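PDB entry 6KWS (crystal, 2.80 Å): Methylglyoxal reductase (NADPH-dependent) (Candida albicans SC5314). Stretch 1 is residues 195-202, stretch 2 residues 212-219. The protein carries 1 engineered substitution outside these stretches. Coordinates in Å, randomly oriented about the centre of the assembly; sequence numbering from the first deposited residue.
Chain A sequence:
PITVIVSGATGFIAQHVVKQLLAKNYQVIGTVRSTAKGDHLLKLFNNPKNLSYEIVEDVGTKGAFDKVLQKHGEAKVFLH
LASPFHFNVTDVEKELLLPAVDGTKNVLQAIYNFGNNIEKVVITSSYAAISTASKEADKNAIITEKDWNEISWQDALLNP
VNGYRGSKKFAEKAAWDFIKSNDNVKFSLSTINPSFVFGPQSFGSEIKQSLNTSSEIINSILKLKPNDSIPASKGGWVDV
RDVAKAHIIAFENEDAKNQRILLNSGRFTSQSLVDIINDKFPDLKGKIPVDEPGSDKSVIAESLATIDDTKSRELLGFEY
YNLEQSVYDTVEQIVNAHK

Stretch 1, residues 195-202: SFVFGPQS
Stretch 2, residues 212-219: NTSSEIIN

Packing of strand 196-198 and the loop that follows it against the turn and first helical residues of 212-219, within one chain of methylglyoxal reductase. At the apolar centre lies the ring of Phe-198 (chi1 m, -68°; chi2 -18°), a buried side chain whose CA-to-CB bond runs sideways to the other stretch but whose end comes nearer. The CA-to-CB bond of Ile-218 (m, t) points toward the other stretch, and its terminal methyl lies over one face of the Phe-198 ring: CD1 sits 3.9 Å from the centroid of the Phe-198 ring, 18° off the normal, a CH-pi contact, and 3.7 Å from Phe-198 CG. Ile-217 (m, t) places its CD1 near the plane of the same ring, at its edge, 4.3 Å from Phe-198 CE1. That methyl also covers one face of the Phe-196 ring (chi1 m, -66°; chi2 -73°), with Ile-217 CD1 4.0 Å from Phe-196 CD1, so a single methyl serves both aromatic rings. Val-197 between them (chi1 t) points sideways.

The backbone of the strand is extended (phi/psi -61/127, -96/115 and -104/178 for Phe-196 to Phe-198). In register, Val-197 CA lies 5.7 Å from Ser-214 CA, and Phe-198 CA 5.0 Å from Ser-215 CA; the numbers rise together, so the chains run the same way over these two pairs. In the other stretch, Thr-213 to Glu-216 form a type I turn, Ser-214 at -81/-14 and Ser-215 at -65/-10, closed by a weak bond from Glu-216 N to Thr-213 O (3.5 Å). Backbone bonds continue from the turn: Ile-217 N to Ser-214 O (3.2 Å), three residues back, and Asn-219 N to Ser-215 O (2.8 Å), four back. Thr-213 (chi1 p, 87°) caps the turn: its OG1 accepts from Ser-215 N at 2.9 Å.

Around this centre the contact becomes polar. Ser-214 (t) points toward the strand, its OG at the edge of the Phe-196 ring, 3.5 Å from Phe-196 CD1, and its CB 3.2 Å from Val-197 O. Ser-214 O approaches the edge of the other ring, 3.7 Å from Phe-198 CE1. The one hydrogen bond between the stretches runs from Ser-215 OG (chi1 m, -81°) to Gly-199 O, 3.1 Å, tying a buried hydroxyl to the backbone just past the strand. Gly-199 adopts 116/165, where a CB would be jammed against the carbonyl O of Phe-198 and crowded by Pro-200 CD; these angles call for glycine. Farther out, Gln-201 (chi1 m, -46°) brings NE2 to 4.0 Å from Thr-213 CG2, a van der Waals contact.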

# COMPACT_ATOMS: atom_id res chain seq x y z
N SER A 195 -5.31 2.12 4.35
CA SER A 195 -5.38 3.58 4.48
C SER A 195 -3.98 4.16 4.31
O SER A 195 -3.16 3.57 3.61
CB SER A 195 -6.00 4.00 5.81
OG SER A 195 -5.94 2.96 6.75
N PHE A 196 -3.70 5.32 4.93
CA PHE A 196 -2.34 5.85 4.88
C PHE A 196 -1.36 4.86 5.51
O PHE A 196 -1.55 4.42 6.65
CB PHE A 196 -2.23 7.20 5.58
CG PHE A 196 -3.00 8.28 4.92
CD1 PHE A 196 -2.56 8.83 3.72
CD2 PHE A 196 -4.17 8.77 5.51
CE1 PHE A 196 -3.29 9.84 3.10
CE2 PHE A 196 -4.90 9.79 4.90
CZ PHE A 196 -4.46 10.32 3.69
N VAL A 197 -0.31 4.52 4.78
CA VAL A 197 0.62 3.50 5.22
C VAL A 197 1.81 4.16 5.91
O VAL A 197 2.58 4.88 5.28
CB VAL A 197 1.08 2.62 4.05
CG1 VAL A 197 2.07 1.63 4.56
CG2 VAL A 197 -0.11 1.93 3.41
N PHE A 198 1.96 3.90 7.21
CA PHE A 198 3.06 4.38 8.02
C PHE A 198 4.03 3.22 8.26
O PHE A 198 3.78 2.09 7.87
CB PHE A 198 2.57 4.92 9.37
CG PHE A 198 1.76 6.17 9.27
CD1 PHE A 198 1.81 6.95 8.14
CD2 PHE A 198 0.95 6.56 10.33
CE1 PHE A 198 1.06 8.11 8.04
CE2 PHE A 198 0.19 7.74 10.25
CZ PHE A 198 0.25 8.51 9.10
N GLY A 199 5.13 3.51 8.95
CA GLY A 199 6.04 2.48 9.37
C GLY A 199 7.40 2.63 8.72
O GLY A 199 7.56 3.37 7.74
N PRO A 200 8.39 1.94 9.25
CA PRO A 200 9.75 2.04 8.71
C PRO A 200 9.90 1.31 7.38
O PRO A 200 9.13 0.41 7.04
CB PRO A 200 10.59 1.36 9.79
CG PRO A 200 9.63 0.25 10.24
CD PRO A 200 8.31 0.92 10.32
N GLN A 201 10.95 1.68 6.65
CA GLN A 201 11.38 0.88 5.51
C GLN A 201 12.09 -0.40 5.93
O GLN A 201 12.65 -0.51 7.03
CB GLN A 201 12.30 1.70 4.61
CG GLN A 201 11.79 3.08 4.35
CD GLN A 201 12.07 3.52 2.96
OE1 GLN A 201 13.15 4.03 2.67
NE2 GLN A 201 11.11 3.31 2.07
N SER A 202 12.08 -1.39 5.04
CA SER A 202 12.70 -2.67 5.40
C SER A 202 14.17 -2.50 5.73
O SER A 202 14.74 -3.31 6.47
CB SER A 202 12.54 -3.69 4.26
OG SER A 202 11.22 -3.70 3.76
N ASN A 212 9.49 9.18 -0.31
CA ASN A 212 8.54 9.17 -1.41
C ASN A 212 7.25 8.43 -1.04
O ASN A 212 6.33 8.35 -1.87
CB ASN A 212 9.20 8.57 -2.66
CG ASN A 212 10.14 9.58 -3.37
OD1 ASN A 212 9.99 10.80 -3.24
ND2 ASN A 212 11.11 9.05 -4.13
N THR A 213 7.14 7.95 0.21
CA THR A 213 6.04 7.16 0.72
C THR A 213 5.06 8.03 1.51
O THR A 213 5.16 9.26 1.55
CB THR A 213 6.53 6.02 1.63
OG1 THR A 213 6.67 6.49 2.98
CG2 THR A 213 7.87 5.44 1.15
N SER A 214 4.12 7.37 2.18
CA SER A 214 3.15 8.06 3.02
C SER A 214 3.71 8.41 4.39
O SER A 214 3.11 9.22 5.11
CB SER A 214 1.91 7.20 3.18
OG SER A 214 0.85 8.02 3.61
N SER A 215 4.84 7.82 4.78
CA SER A 215 5.51 8.23 6.00
C SER A 215 6.01 9.67 5.93
O SER A 215 6.42 10.21 6.96
CB SER A 215 6.66 7.26 6.32
OG SER A 215 6.20 6.06 6.95
N GLU A 216 5.99 10.30 4.74
CA GLU A 216 6.34 11.72 4.62
C GLU A 216 5.43 12.62 5.44
O GLU A 216 5.88 13.67 5.91
CB GLU A 216 6.32 12.15 3.15
CG GLU A 216 6.48 13.67 2.93
CD GLU A 216 7.95 14.18 3.15
OE1 GLU A 216 8.90 13.35 3.23
OE2 GLU A 216 8.14 15.41 3.27
N ILE A 217 4.17 12.24 5.65
CA ILE A 217 3.34 12.92 6.64
C ILE A 217 4.10 13.03 7.96
O ILE A 217 4.21 14.11 8.56
CB ILE A 217 2.00 12.17 6.81
CG1 ILE A 217 1.37 12.02 5.43
CG2 ILE A 217 1.09 12.90 7.77
CD1 ILE A 217 0.04 11.37 5.45
N ILE A 218 4.66 11.91 8.42
CA ILE A 218 5.46 11.89 9.65
C ILE A 218 6.74 12.70 9.46
O ILE A 218 7.11 13.52 10.30
CB ILE A 218 5.75 10.44 10.05
CG1 ILE A 218 4.43 9.76 10.44
CG2 ILE A 218 6.75 10.39 11.18
CD1 ILE A 218 4.48 8.27 10.56
N ASN A 219 7.43 12.45 8.34
CA ASN A 219 8.67 13.17 8.04
C ASN A 219 8.45 14.68 8.02
O ASN A 219 9.30 15.44 8.50
CB ASN A 219 9.22 12.70 6.70
CG ASN A 219 10.71 12.91 6.58
OD1 ASN A 219 11.41 12.93 7.58
ND2 ASN A 219 11.20 13.08 5.36